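Local coordinates for endonuclease EndoMS (Thermococcus kodakarensis KOD1, PDB 5GKE), which acts as a mismatch restriction endonuclease of the NucS family, binding double-stranded DNA and cleaving it with a magnesium-containing nuclease domain, at residues A[40-43]-A[44-48]; A[96-99]-A[100-103]; A[222-225]-A[226-230]. The protein carries 1 engineered substitution. All coordinates share one frame; numbering follows the deposited sequence.

From the N terminus, the chain first turns back at contact 1, the hairpin between strands 30-42 and 46-50, and then at contact 2, where residues 99-102 connect strand 92-98 to strand 103-109. Both turns lie in the PH-like N-terminal domain and on one antiparallel sheet. They follow each other in series, yet they meet in space: Tyr41 and Arg44 of contact 1 hold Glu103 of contact 2, and DG8 of chain D sits against both. Contact 3 closes helix 219-227 in the C-terminal PDDEXK domain, its centre about 42 Å from that of contact 1. Contacts 1 and 3 each touch the second subunit.

Contact 1 of 3, residues A[40-43]-A[44-48]; sequences HYDG and RAKSE. With nucleotides of chain D.
His40 and Glu48 face each other in the β hairpin of strands 30-42 and 46-50, where residues 40-42 run antiparallel to 46-48. Edge-on, the imidazole makes a His-carboxylate hydrogen bond from ND1 to Glu48 OE1, modelled at a doubtfully short 2.5 Å, with ring and carboxylate planes 41° apart. Next, Tyr41 forms a hydrogen-bonded pair with Ser47, whose N donates to Tyr41 O at 3.0 Å. A chi1 of 159° swings the tyrosine ring away from its own backbone N and lays it along the sheet towards the turn, on the same face as Ser47. The guanine of DG8 of chain D lies over one ring face, its C5 3.3 Å above the plane and offset toward the rim; this base is turned away from those of DT9 and DG10, consistent with a flipped-out nucleotide. Ala45 N gives Tyr41 OH a nearly straight bond (178°), and the hydroxyl also bonds to Glu103. With an alanine here, the guanine would probably lose the surface beneath it, and Ala45 N and Glu103 would lose a shared partner. Asp42 OD1 has its salt bridge to Lys239 of the second subunit, a strand of which pairs antiparallel with residues 46-48 and extends the sheet. Gly43 N donates weakly to Ala45 O. Arg44 bends at chi3 to reach the DNA: NE forms a salt bridge with Glu103, and NH1 bonds to OP2 of DG10 of chain D at 3.1 Å. NH2 bonds to OP1 of that nucleotide and, at 2.9 Å, to N3 of DG8 of chain D.

Contact 2 of 3, residues A[96-99]-A[100-103]; sequences SIRR and KPRE. With nucleotides of chain D; nucleotides of chain C.
The Arg98 guanidinium carries Pro101 on one face, CD of the proline lying over the centre and 3.7 Å from Arg98 CZ, while Glu103 OE2 comes in at the edge, close to the plane. There Arg98 NH1 makes a salt bridge to Glu103 OE2; the modelled 2.3 Å is doubtfully short. The two flat groups are not coplanar, being turned 53° against each other, although the side chains run side by side in the same direction. Arg98 leaves its backbone with CG opposite N (chi1 -167°) and stays extended as far as NE, which lets it reach along Glu103 to the carboxylate. OE2 also accepts from N2 of DG8 of chain D at 2.9 Å. These groups stand on the β hairpin of strands 92-98 and 103-109, joined by residues 99-102, in which Arg98 and Glu103 form a hydrogen-bonded antiparallel pair. Arg98 N donates to Glu103 O at 2.7 Å and Glu103 N returns a bond to Arg98 O. A cis peptide precedes Pro101 within the turn. At the outer end Lys100 leads away from the hairpin, bending at chi4, and its NZ bonds to OP2 of DG2 of chain C at 2.6 Å and to a further DNA phosphate.

Contact 3 of 3, residues A[222-225]-A[226-230]; sequences KRLL and EKEGL
Leu225 and Leu230 cross at about a right angle, with CD1 of Leu225 set against CB of Leu230 at 3.5 Å. The first torsion of Leu225 (chi1 -165°) turns its isobutyl group to the side remote from the backbone N, carrying it towards Leu230, the residue after Gly229. Val190 of helix 187-204 and Leu217 pack on Leu225 as well, placing this crossing in the hydrophobic interior. Leu224 and Glu228 run alongside one another in the same direction, and the apolar part of the glutamate does the touching: its CG is 4.1 Å from Leu224 CD1. Glu228 then turns at chi2 and accepts a hydrogen bond from Lys227 NZ at 2.9 Å, part of a salt bridge, through the anti lone pair of OE1. The chain here ends helix 219-227 within the β-α-β unit formed with strands 208-214 and 231-234 of the PDDEXK domain, and it does so by a Schellman motif. Gly229 takes a positive phi of 64°, a value that favours glycine, and two bonds close back on the last turn: Leu230 N to Leu225 O at 3.0 Å, and Gly229 N to Glu226 O at 3.0 Å. Leu225 O receives a second, weak bond from Glu228 N. Further back, Lys222 and Glu226 cross at a slant on the exposed side. Carbon meets oxygen there, Lys222 CE lying 3.2 Å from Glu226 OE2, while NZ is 4.4 Å from OE2, beyond a salt bridge. The helical bond beneath them is nearly straight, Glu226 N donating to Lys222 O at 2.9 Å and 173°. Arg223 is directed away from residues 226-230, and its NE bonds to Thr161 of the second subunit.

Contact 1 of 3, residues A[40-43]-A[44-48]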
loop_
_atom_site.group_PDB
_atom_site.type_symbol
_atom_site.label_atom_id
_atom_site.label_comp_id
_atom_site.label_asym_id
_atom_site.label_seq_id
_atom_site.Cartn_x
_atom_site.Cartn_y
_atom_site.Cartn_z
ATOM N N HIS A 40 -12.325 -13.924 9.935
ATOM C CA HIS A 40 -11.261 -14.528 10.721
ATOM C C HIS A 40 -10.062 -14.662 9.794
ATOM O O HIS A 40 -10.180 -15.226 8.707
ATOM C CB HIS A 40 -11.713 -15.870 11.301
ATOM C CG HIS A 40 -13.135 -15.866 11.779
ATOM N ND1 HIS A 40 -13.517 -15.288 12.969
ATOM C CD2 HIS A 40 -14.269 -16.348 11.208
ATOM C CE1 HIS A 40 -14.827 -15.418 13.117
ATOM N NE2 HIS A 40 -15.305 -16.055 12.064
ATOM N N TYR A 41 -8.931 -14.079 10.183
ATOM C CA TYR A 41 -7.739 -14.119 9.335
ATOM C C TYR A 41 -6.531 -14.690 10.089
ATOM O O TYR A 41 -6.230 -14.292 11.210
ATOM C CB TYR A 41 -7.417 -12.714 8.771
ATOM C CG TYR A 41 -5.977 -12.583 8.340
ATOM C CD1 TYR A 41 -5.501 -13.260 7.220
ATOM C CD2 TYR A 41 -5.079 -11.820 9.082
ATOM C CE1 TYR A 41 -4.172 -13.181 6.847
ATOM C CE2 TYR A 41 -3.748 -11.728 8.718
ATOM C CZ TYR A 41 -3.293 -12.413 7.606
ATOM O OH TYR A 41 -1.964 -12.307 7.245
ATOM N N ASP A 42 -5.856 -15.649 9.475
ATOM C CA ASP A 42 -4.646 -16.208 10.062
ATOM C C ASP A 42 -3.596 -16.512 9.005
ATOM O O ASP A 42 -3.841 -17.285 8.068
ATOM C CB ASP A 42 -4.969 -17.471 10.858
ATOM C CG ASP A 42 -3.814 -17.902 11.770
ATOM O OD1 ASP A 42 -2.939 -17.059 12.093
ATOM O OD2 ASP A 42 -3.787 -19.085 12.164
ATOM N N GLY A 43 -2.393 -15.995 9.218
ATOM C CA GLY A 43 -1.420 -15.857 8.149
ATOM C C GLY A 43 -0.216 -15.110 8.682
ATOM O O GLY A 43 0.194 -15.317 9.822
ATOM N N ARG A 44 0.389 -14.295 7.830
ATOM C CA ARG A 44 1.486 -13.429 8.224
ATOM C C ARG A 44 1.219 -12.745 9.570
ATOM O O ARG A 44 2.102 -12.648 10.440
ATOM C CB ARG A 44 1.726 -12.389 7.127
ATOM C CG ARG A 44 2.362 -12.975 5.876
ATOM C CD ARG A 44 2.446 -11.954 4.773
ATOM N NE ARG A 44 1.114 -11.624 4.288
ATOM C CZ ARG A 44 0.864 -10.781 3.289
ATOM N NH1 ARG A 44 1.863 -10.174 2.658
ATOM N NH2 ARG A 44 -0.387 -10.544 2.923
ATOM N N ALA A 45 -0.016 -12.308 9.750
ATOM C CA ALA A 45 -0.484 -11.847 11.041
ATOM C C ALA A 45 -1.807 -12.561 11.370
ATOM O O ALA A 45 -2.120 -13.585 10.766
ATOM C CB ALA A 45 -0.635 -10.357 11.062
ATOM N N LYS A 46 -2.520 -12.084 12.388
ATOM C CA LYS A 46 -3.786 -12.689 12.790
ATOM C C LYS A 46 -4.784 -11.607 13.177
ATOM O O LYS A 46 -4.409 -10.604 13.789
ATOM C CB LYS A 46 -3.565 -13.667 13.949
ATOM C CG LYS A 46 -4.804 -14.385 14.432
ATOM C CD LYS A 46 -4.468 -15.734 15.079
ATOM C CE LYS A 46 -5.106 -15.859 16.456
ATOM N NZ LYS A 46 -6.507 -15.343 16.463
ATOM N N SER A 47 -6.052 -11.801 12.814
ATOM C CA SER A 47 -7.065 -10.784 13.098
ATOM C C SER A 47 -8.488 -11.329 13.235
ATOM O O SER A 47 -8.808 -12.397 12.732
ATOM C CB SER A 47 -7.054 -9.705 12.007
ATOM O OG SER A 47 -7.534 -10.217 10.773
ATOM N N GLU A 48 -9.336 -10.558 13.908
ATOM C CA GLU A 48 -10.735 -10.905 14.065
ATOM C C GLU A 48 -11.603 -9.683 13.819
ATOM O O GLU A 48 -11.300 -8.581 14.270
ATOM C CB GLU A 48 -11.008 -11.471 15.459
ATOM C CG GLU A 48 -10.465 -12.879 15.694
ATOM C CD GLU A 48 -11.184 -13.950 14.870
ATOM O OE1 GLU A 48 -12.394 -13.786 14.574
ATOM O OE2 GLU A 48 -10.532 -14.965 14.530
ATOM P P DG D 8 -1.135 -4.772 8.669
ATOM O OP1 DG D 8 -2.431 -4.450 8.017
ATOM O OP2 DG D 8 -0.915 -4.347 10.072
ATOM O "O5'" DG D 8 -0.944 -6.351 8.583
ATOM C "C5'" DG D 8 0.231 -6.958 9.079
ATOM C "C4'" DG D 8 0.691 -8.061 8.151
ATOM O "O4'" DG D 8 -0.376 -9.019 8.001
ATOM C "C3'" DG D 8 1.047 -7.605 6.737
ATOM O "O3'" DG D 8 2.096 -8.389 6.220
ATOM C "C2'" DG D 8 -0.241 -7.835 5.960
ATOM C "C1'" DG D 8 -0.796 -9.074 6.646
ATOM N N9 DG D 8 -2.249 -9.115 6.617
ATOM C C8 DG D 8 -3.105 -8.370 7.387
ATOM N N7 DG D 8 -4.359 -8.597 7.133
ATOM C C5 DG D 8 -4.331 -9.551 6.124
ATOM C C6 DG D 8 -5.394 -10.181 5.446
ATOM O O6 DG D 8 -6.609 -10.011 5.607
ATOM N N1 DG D 8 -4.935 -11.084 4.492
ATOM C C2 DG D 8 -3.608 -11.346 4.227
ATOM N N2 DG D 8 -3.363 -12.256 3.276
ATOM N N3 DG D 8 -2.599 -10.759 4.856
ATOM C C4 DG D 8 -3.037 -9.874 5.789
ATOM P P DG D 10 0.413 -7.571 0.478
ATOM O OP1 DG D 10 -0.681 -8.544 0.724
ATOM O OP2 DG D 10 1.820 -8.023 0.432
ATOM O "O5'" DG D 10 0.179 -6.758 -0.880
ATOM C "C5'" DG D 10 -1.068 -6.134 -1.133
ATOM C "C4'" DG D 10 -0.967 -5.200 -2.322
ATOM O "O4'" DG D 10 0.119 -4.268 -2.122
ATOM C "C3'" DG D 10 -0.690 -5.864 -3.664
ATOM O "O3'" DG D 10 -1.299 -5.097 -4.688
ATOM C "C2'" DG D 10 0.831 -5.805 -3.761
ATOM C "C1'" DG D 10 1.114 -4.459 -3.113
ATOM N N9 DG D 10 2.416 -4.376 -2.459
ATOM C C8 DG D 10 2.864 -5.127 -1.393
ATOM N N7 DG D 10 4.074 -4.812 -1.008
ATOM C C5 DG D 10 4.444 -3.788 -1.871
ATOM C C6 DG D 10 5.641 -3.045 -1.945
ATOM O O6 DG D 10 6.652 -3.144 -1.241
ATOM N N1 DG D 10 5.599 -2.103 -2.968
ATOM C C2 DG D 10 4.532 -1.908 -3.814
ATOM N N2 DG D 10 4.671 -0.952 -4.745
ATOM N N3 DG D 10 3.405 -2.595 -3.751
ATOM C C4 DG D 10 3.429 -3.510 -2.764
ATOM P P DT D 9 3.519 -7.715 5.939
ATOM O OP1 DT D 9 4.301 -8.669 5.113
ATOM O OP2 DT D 9 4.011 -7.219 7.242
ATOM O "O5'" DT D 9 3.176 -6.423 5.065
ATOM C "C5'" DT D 9 2.792 -6.569 3.712
ATOM C "C4'" DT D 9 1.643 -5.640 3.357
ATOM O "O4'" DT D 9 1.972 -4.288 3.735
ATOM C "C3'" DT D 9 1.329 -5.601 1.874
ATOM O "O3'" DT D 9 0.267 -6.462 1.615
ATOM C "C2'" DT D 9 0.937 -4.160 1.608
ATOM C "C1'" DT D 9 1.674 -3.388 2.689
ATOM N N1 DT D 9 2.950 -2.730 2.245
ATOM C C2 DT D 9 2.941 -1.861 1.167
ATOM O O2 DT D 9 1.951 -1.605 0.517
ATOM N N3 DT D 9 4.148 -1.299 0.873
ATOM C C4 DT D 9 5.342 -1.490 1.539
ATOM O O4 DT D 9 6.376 -0.923 1.200
ATOM C C5 DT D 9 5.291 -2.395 2.664
ATOM C C7 DT D 9 6.540 -2.681 3.460
ATOM C C6 DT D 9 4.107 -2.960 2.966
#

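Contact 2 of 3, residues A[96-99]-A[100-103]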
loop_
_atom_site.group_PDB
_atom_site.type_symbol
_atom_site.label_atom_id
_atom_site.label_comp_id
_atom_site.label_asym_id
_atom_site.label_seq_id
_atom_site.Cartn_x
_atom_site.Cartn_y
_atom_site.Cartn_z
ATOM N N SER A 96 -10.847 -19.054 0.836
ATOM C CA SER A 96 -9.592 -18.369 0.399
ATOM C C SER A 96 -8.271 -18.746 1.138
ATOM O O SER A 96 -7.880 -18.111 2.129
ATOM C CB SER A 96 -9.739 -16.850 0.461
ATOM O OG SER A 96 -8.622 -16.243 -0.164
ATOM N N ILE A 97 -7.656 -19.841 0.713
ATOM C CA ILE A 97 -6.347 -20.260 1.207
ATOM C C ILE A 97 -5.193 -19.747 0.334
ATOM O O ILE A 97 -5.294 -19.682 -0.885
ATOM C CB ILE A 97 -6.287 -21.797 1.293
ATOM C CG1 ILE A 97 -7.155 -22.278 2.456
ATOM C CG2 ILE A 97 -4.856 -22.294 1.439
ATOM C CD1 ILE A 97 -7.401 -23.780 2.474
ATOM N N ARG A 98 -4.091 -19.365 0.966
ATOM C CA ARG A 98 -2.907 -18.964 0.224
ATOM C C ARG A 98 -1.747 -19.871 0.612
ATOM O O ARG A 98 -1.601 -20.298 1.782
ATOM C CB ARG A 98 -2.579 -17.500 0.505
ATOM C CG ARG A 98 -1.582 -16.860 -0.411
ATOM C CD ARG A 98 -1.372 -15.407 0.014
ATOM N NE ARG A 98 -0.192 -14.808 -0.616
ATOM C CZ ARG A 98 0.541 -13.848 -0.060
ATOM N NH1 ARG A 98 0.209 -13.390 1.136
ATOM N NH2 ARG A 98 1.598 -13.341 -0.693
ATOM N N ARG A 99 -0.931 -20.191 -0.379
ATOM C CA ARG A 99 0.273 -20.967 -0.120
ATOM C C ARG A 99 1.494 -20.069 -0.311
ATOM O O ARG A 99 1.520 -19.238 -1.221
ATOM C CB ARG A 99 0.323 -22.178 -1.048
ATOM C CG ARG A 99 0.498 -23.504 -0.343
ATOM C CD ARG A 99 -0.032 -24.640 -1.217
ATOM N NE ARG A 99 -0.404 -25.808 -0.422
ATOM C CZ ARG A 99 -1.275 -26.737 -0.807
ATOM N NH1 ARG A 99 -1.882 -26.644 -1.987
ATOM N NH2 ARG A 99 -1.539 -27.762 -0.003
ATOM N N LYS A 100 2.491 -20.225 0.552
ATOM C CA LYS A 100 3.718 -19.410 0.494
ATOM C C LYS A 100 3.468 -17.890 0.439
ATOM O O LYS A 100 3.517 -17.276 -0.626
ATOM C CB LYS A 100 4.614 -19.830 -0.675
ATOM C CG LYS A 100 6.097 -19.520 -0.400
ATOM C CD LYS A 100 7.045 -20.266 -1.326
ATOM C CE LYS A 100 8.488 -19.850 -1.075
ATOM N NZ LYS A 100 8.775 -18.536 -1.725
ATOM N N PRO A 101 3.171 -17.287 1.593
ATOM C CA PRO A 101 3.145 -18.041 2.845
ATOM C C PRO A 101 1.781 -18.633 3.084
ATOM O O PRO A 101 0.849 -18.331 2.337
ATOM C CB PRO A 101 3.460 -16.986 3.901
ATOM C CG PRO A 101 2.949 -15.709 3.311
ATOM C CD PRO A 101 3.070 -15.835 1.804
ATOM N N ARG A 102 1.659 -19.437 4.130
ATOM C CA ARG A 102 0.380 -20.023 4.440
ATOM C C ARG A 102 -0.502 -18.961 5.066
ATOM O O ARG A 102 -0.158 -18.383 6.096
ATOM C CB ARG A 102 0.523 -21.222 5.372
ATOM C CG ARG A 102 -0.618 -22.233 5.184
ATOM C CD ARG A 102 -1.141 -22.814 6.514
ATOM N NE ARG A 102 -1.291 -21.855 7.627
ATOM C CZ ARG A 102 -2.350 -21.064 7.839
ATOM N NH1 ARG A 102 -3.379 -21.061 7.002
ATOM N NH2 ARG A 102 -2.379 -20.257 8.896
ATOM N N GLU A 103 -1.638 -18.710 4.424
ATOM C CA GLU A 103 -2.619 -17.766 4.928
ATOM C C GLU A 103 -4.036 -18.259 4.656
ATOM O O GLU A 103 -4.338 -18.701 3.548
ATOM C CB GLU A 103 -2.412 -16.396 4.284
ATOM C CG GLU A 103 -1.048 -15.778 4.552
ATOM C CD GLU A 103 -1.007 -14.294 4.239
ATOM O OE1 GLU A 103 -0.944 -13.487 5.198
ATOM O OE2 GLU A 103 -1.030 -13.941 3.035
ATOM P P DG D 8 -1.135 -4.772 8.669
ATOM O OP1 DG D 8 -2.431 -4.450 8.017
ATOM O OP2 DG D 8 -0.915 -4.347 10.072
ATOM O "O5'" DG D 8 -0.944 -6.351 8.583
ATOM C "C5'" DG D 8 0.231 -6.958 9.079
ATOM C "C4'" DG D 8 0.691 -8.061 8.151
ATOM O "O4'" DG D 8 -0.376 -9.019 8.001
ATOM C "C3'" DG D 8 1.047 -7.605 6.737
ATOM O "O3'" DG D 8 2.096 -8.389 6.220
ATOM C "C2'" DG D 8 -0.241 -7.835 5.960
ATOM C "C1'" DG D 8 -0.796 -9.074 6.646
ATOM N N9 DG D 8 -2.249 -9.115 6.617
ATOM C C8 DG D 8 -3.105 -8.370 7.387
ATOM N N7 DG D 8 -4.359 -8.597 7.133
ATOM C C5 DG D 8 -4.331 -9.551 6.124
ATOM C C6 DG D 8 -5.394 -10.181 5.446
ATOM O O6 DG D 8 -6.609 -10.011 5.607
ATOM N N1 DG D 8 -4.935 -11.084 4.492
ATOM C C2 DG D 8 -3.608 -11.346 4.227
ATOM N N2 DG D 8 -3.363 -12.256 3.276
ATOM N N3 DG D 8 -2.599 -10.759 4.856
ATOM C C4 DG D 8 -3.037 -9.874 5.789
ATOM P P DG C 2 11.984 -18.180 -2.409
ATOM O OP1 DG C 2 12.643 -19.417 -2.902
ATOM O OP2 DG C 2 11.252 -18.212 -1.122
ATOM O "O5'" DG C 2 13.071 -17.014 -2.278
ATOM C "C5'" DG C 2 14.445 -17.343 -2.181
ATOM C "C4'" DG C 2 15.305 -16.094 -2.214
ATOM O "O4'" DG C 2 15.190 -15.437 -3.505
ATOM C "C3'" DG C 2 14.955 -15.046 -1.172
ATOM O "O3'" DG C 2 16.146 -14.516 -0.645
ATOM C "C2'" DG C 2 14.163 -14.003 -1.964
ATOM C "C1'" DG C 2 14.808 -14.088 -3.336
ATOM N N9 DG C 2 13.897 -13.745 -4.427
ATOM C C8 DG C 2 12.608 -14.188 -4.590
ATOM N N7 DG C 2 12.035 -13.730 -5.665
ATOM C C5 DG C 2 13.004 -12.937 -6.258
ATOM C C6 DG C 2 12.953 -12.186 -7.453
ATOM O O6 DG C 2 12.011 -12.073 -8.247
ATOM N N1 DG C 2 14.147 -11.517 -7.696
ATOM C C2 DG C 2 15.252 -11.571 -6.887
ATOM N N2 DG C 2 16.310 -10.857 -7.289
ATOM N N3 DG C 2 15.319 -12.277 -5.763
ATOM C C4 DG C 2 14.158 -12.934 -5.514
#

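Contact 3 of 3, residues A[222-225]-A[226-230]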
loop_
_atom_site.group_PDB
_atom_site.type_symbol
_atom_site.label_atom_id
_atom_site.label_comp_id
_atom_site.label_asym_id
_atom_site.label_seq_id
_atom_site.Cartn_x
_atom_site.Cartn_y
_atom_site.Cartn_z
ATOM N N LYS A 222 16.616 17.502 4.810
ATOM C CA LYS A 222 17.586 18.570 4.544
ATOM C C LYS A 222 18.640 18.633 5.652
ATOM O O LYS A 222 19.834 18.795 5.390
ATOM C CB LYS A 222 16.885 19.926 4.401
ATOM C CG LYS A 222 17.796 21.133 4.625
ATOM C CD LYS A 222 17.037 22.458 4.503
ATOM C CE LYS A 222 17.868 23.633 4.998
ATOM N NZ LYS A 222 17.167 24.421 6.056
ATOM N N ARG A 223 18.183 18.489 6.889
ATOM C CA ARG A 223 19.076 18.431 8.037
ATOM C C ARG A 223 20.125 17.336 7.839
ATOM O O ARG A 223 21.322 17.595 7.917
ATOM C CB ARG A 223 18.264 18.205 9.321
ATOM C CG ARG A 223 19.084 18.004 10.588
ATOM C CD ARG A 223 18.260 18.293 11.846
ATOM N NE ARG A 223 17.149 17.362 12.043
ATOM C CZ ARG A 223 15.866 17.720 12.081
ATOM N NH1 ARG A 223 15.526 18.995 11.936
ATOM N NH2 ARG A 223 14.916 16.804 12.269
ATOM N N LEU A 224 19.676 16.122 7.545
ATOM C CA LEU A 224 20.585 14.994 7.345
ATOM C C LEU A 224 21.428 15.110 6.079
ATOM O O LEU A 224 22.578 14.682 6.041
ATOM C CB LEU A 224 19.793 13.702 7.303
ATOM C CG LEU A 224 20.595 12.426 7.102
ATOM C CD1 LEU A 224 21.741 12.332 8.109
ATOM C CD2 LEU A 224 19.655 11.254 7.247
ATOM N N LEU A 225 20.836 15.676 5.038
ATOM C CA LEU A 225 21.533 15.863 3.785
ATOM C C LEU A 225 22.756 16.722 4.018
ATOM O O LEU A 225 23.877 16.323 3.720
ATOM C CB LEU A 225 20.616 16.525 2.755
ATOM C CG LEU A 225 21.102 16.451 1.316
ATOM C CD1 LEU A 225 20.911 15.045 0.787
ATOM C CD2 LEU A 225 20.378 17.465 0.441
ATOM N N GLU A 226 22.516 17.905 4.570
ATOM C CA GLU A 226 23.556 18.891 4.793
ATOM C C GLU A 226 24.637 18.381 5.724
ATOM O O GLU A 226 25.823 18.536 5.449
ATOM C CB GLU A 226 22.944 20.166 5.349
ATOM C CG GLU A 226 22.099 20.897 4.334
ATOM C CD GLU A 226 21.339 22.061 4.938
ATOM O OE1 GLU A 226 21.236 22.121 6.184
ATOM O OE2 GLU A 226 20.849 22.914 4.163
ATOM N N LYS A 227 24.223 17.759 6.819
ATOM C CA LYS A 227 25.167 17.201 7.768
ATOM C C LYS A 227 26.145 16.276 7.061
ATOM O O LYS A 227 27.323 16.283 7.342
ATOM C CB LYS A 227 24.425 16.455 8.887
ATOM C CG LYS A 227 25.278 15.439 9.671
ATOM C CD LYS A 227 24.495 14.837 10.850
ATOM C CE LYS A 227 25.214 13.636 11.476
ATOM N NZ LYS A 227 25.264 12.423 10.588
ATOM N N GLU A 228 25.661 15.493 6.115
ATOM C CA GLU A 228 26.508 14.470 5.524
ATOM C C GLU A 228 27.264 14.962 4.304
ATOM O O GLU A 228 27.945 14.189 3.643
ATOM C CB GLU A 228 25.672 13.251 5.170
ATOM C CG GLU A 228 25.431 12.369 6.367
ATOM C CD GLU A 228 26.723 11.863 6.949
ATOM O OE1 GLU A 228 26.792 11.715 8.188
ATOM O OE2 GLU A 228 27.663 11.597 6.161
ATOM N N GLY A 229 27.143 16.253 4.017
ATOM C CA GLY A 229 27.761 16.834 2.839
ATOM C C GLY A 229 27.206 16.281 1.537
ATOM O O GLY A 229 27.956 15.971 0.621
ATOM N N LEU A 230 25.885 16.168 1.450
ATOM C CA LEU A 230 25.241 15.637 0.257
ATOM C C LEU A 230 24.469 16.768 -0.408
ATOM O O LEU A 230 24.159 17.762 0.242
ATOM C CB LEU A 230 24.331 14.458 0.607
ATOM C CG LEU A 230 25.069 13.177 1.004
ATOM C CD1 LEU A 230 24.112 12.093 1.428
ATOM C CD2 LEU A 230 25.890 12.688 -0.152
#